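Local coordinates for protein zinc transport transcriptional regulator (Lactococcus lactis subsp. lactis, PDB 5YHY) that binds zinc and probably binds DNA as a winged helix-turn-helix regulator of the MarR family, consistent with zinc-dependent control of transcription, at residues K22-L27 with K106-H111. The protein carries 1 engineered substitution. Residues are numbered along the deposited sequence; the frame is centred on the assembly and turned at random.
Sequences KHEILL and KEHATH. With ZN (zinc ion), chain B.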
# COMPACT_ATOMS: atom_id res chain seq x y z
N LYS A 22 -1.63 -8.62 -0.81
CA LYS A 22 -1.36 -9.02 0.57
C LYS A 22 -2.46 -8.55 1.52
O LYS A 22 -3.10 -7.53 1.28
CB LYS A 22 -0.01 -8.47 1.04
CG LYS A 22 1.17 -9.11 0.34
CD LYS A 22 2.48 -8.50 0.81
CE LYS A 22 3.64 -8.98 -0.03
NZ LYS A 22 4.92 -8.39 0.42
N HIS A 23 -2.68 -9.31 2.59
CA HIS A 23 -3.68 -8.94 3.60
C HIS A 23 -3.07 -8.02 4.63
O HIS A 23 -3.79 -7.27 5.29
CB HIS A 23 -4.19 -10.19 4.33
CG HIS A 23 -5.18 -10.99 3.56
ND1 HIS A 23 -6.23 -10.42 2.87
CD2 HIS A 23 -5.30 -12.33 3.37
CE1 HIS A 23 -6.94 -11.37 2.29
NE2 HIS A 23 -6.39 -12.54 2.57
N GLU A 24 -1.76 -8.10 4.79
CA GLU A 24 -1.05 -7.38 5.85
C GLU A 24 0.35 -7.04 5.37
O GLU A 24 0.95 -7.79 4.61
CB GLU A 24 -0.93 -8.26 7.09
CG GLU A 24 -2.04 -8.11 8.10
CD GLU A 24 -1.71 -8.81 9.40
OE1 GLU A 24 -1.42 -10.02 9.37
OE2 GLU A 24 -1.75 -8.15 10.47
N ILE A 25 0.87 -5.91 5.84
CA ILE A 25 2.26 -5.57 5.58
C ILE A 25 3.15 -6.28 6.60
O ILE A 25 3.19 -5.91 7.77
CB ILE A 25 2.50 -4.05 5.64
CG1 ILE A 25 1.67 -3.33 4.57
CG2 ILE A 25 3.99 -3.74 5.46
CD1 ILE A 25 2.08 -3.67 3.17
N LEU A 26 3.84 -7.32 6.15
CA LEU A 26 4.72 -8.10 7.03
C LEU A 26 6.07 -8.28 6.36
O LEU A 26 6.14 -8.56 5.16
CB LEU A 26 4.11 -9.47 7.33
CG LEU A 26 2.84 -9.41 8.17
CD1 LEU A 26 2.14 -10.77 8.18
CD2 LEU A 26 3.15 -8.97 9.59
N LEU A 27 7.13 -8.13 7.14
CA LEU A 27 8.50 -8.29 6.64
C LEU A 27 9.07 -9.65 7.01
O LEU A 27 8.57 -10.32 7.91
CB LEU A 27 9.41 -7.22 7.24
CG LEU A 27 9.12 -5.79 6.80
CD1 LEU A 27 9.91 -4.79 7.66
CD2 LEU A 27 9.45 -5.62 5.33
N LYS A 106 2.62 -20.14 14.96
CA LYS A 106 3.99 -19.80 15.29
C LYS A 106 4.61 -18.97 14.17
O LYS A 106 5.29 -17.98 14.43
CB LYS A 106 4.83 -21.05 15.54
CG LYS A 106 6.27 -20.76 15.93
CD LYS A 106 7.12 -22.03 15.94
CE LYS A 106 8.60 -21.71 16.03
NZ LYS A 106 9.43 -22.93 15.80
N GLU A 107 4.35 -19.37 12.92
CA GLU A 107 4.89 -18.66 11.77
C GLU A 107 4.35 -17.25 11.70
O GLU A 107 5.11 -16.30 11.48
CB GLU A 107 4.58 -19.38 10.46
CG GLU A 107 5.11 -18.63 9.23
CD GLU A 107 4.78 -19.32 7.92
OE1 GLU A 107 4.51 -20.54 7.92
OE2 GLU A 107 4.81 -18.64 6.87
N HIS A 108 3.04 -17.10 11.88
CA HIS A 108 2.48 -15.76 11.79
C HIS A 108 2.99 -14.86 12.91
O HIS A 108 3.25 -13.67 12.69
CB HIS A 108 0.96 -15.78 11.79
CG HIS A 108 0.35 -14.53 11.23
ND1 HIS A 108 0.36 -14.24 9.89
CD2 HIS A 108 -0.24 -13.47 11.84
CE1 HIS A 108 -0.23 -13.08 9.68
NE2 HIS A 108 -0.59 -12.58 10.86
N ALA A 109 3.10 -15.41 14.12
CA ALA A 109 3.63 -14.65 15.24
C ALA A 109 5.04 -14.19 14.91
O ALA A 109 5.41 -13.05 15.16
CB ALA A 109 3.62 -15.49 16.50
N THR A 110 5.83 -15.08 14.32
CA THR A 110 7.19 -14.73 13.95
C THR A 110 7.23 -13.57 12.95
O THR A 110 8.06 -12.65 13.08
CB THR A 110 7.96 -15.93 13.38
OG1 THR A 110 8.06 -16.93 14.40
CG2 THR A 110 9.35 -15.52 12.96
N HIS A 111 6.33 -13.59 11.97
CA HIS A 111 6.28 -12.51 10.99
C HIS A 111 6.00 -11.17 11.65
O HIS A 111 6.65 -10.17 11.34
CB HIS A 111 5.23 -12.78 9.91
CG HIS A 111 5.54 -13.97 9.06
ND1 HIS A 111 6.83 -14.33 8.73
CD2 HIS A 111 4.73 -14.87 8.46
CE1 HIS A 111 6.80 -15.42 7.97
NE2 HIS A 111 5.53 -15.76 7.80
ZN ZN B . -1.18 -10.67 11.18
O HOH W 1 9.17 -12.80 9.33
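Glu24 and His108 meet through a zinc ion, the carboxylate turned nearly into the plane of the imidazole, 18° from it. Glu24 OE1 lies 1.9 Å from the zinc and His108 NE2 is 2.0 Å from it on the other segment; the two ligand atoms, 3.1 Å apart, share the metal and form no hydrogen bond. The His108 ring, its CG anti to the backbone N (chi1 -160°), brings NE2 to the ion from helix 102-123. His42 and His112 complete the site, which in this MarR-family winged helix-turn-helix protein joins the loop between helices 4-19 and 38-49, and helix 38-49 itself, to helix 102-123. Beside the metal, Leu26 crosses the His108 side chain at about a right angle, CD1 3.6 Å from His108 CE1 and 4.1 Å from His111 CB. An alanine at Leu26 would probably open a gap between the loop and helix 102-123, beside His108 CE1 and His111 CB. Farther along the loop, one water bridges Leu27 O and His111 ND1, 2.9 Å from each, lying in the plane of the ring. At the other ring nitrogen, His111 NE2 donates to the anti lone pair of Glu107 OE2, one helical turn earlier, at 3.1 Å; with the water at ND1, this helps to hold the imidazole's rotation.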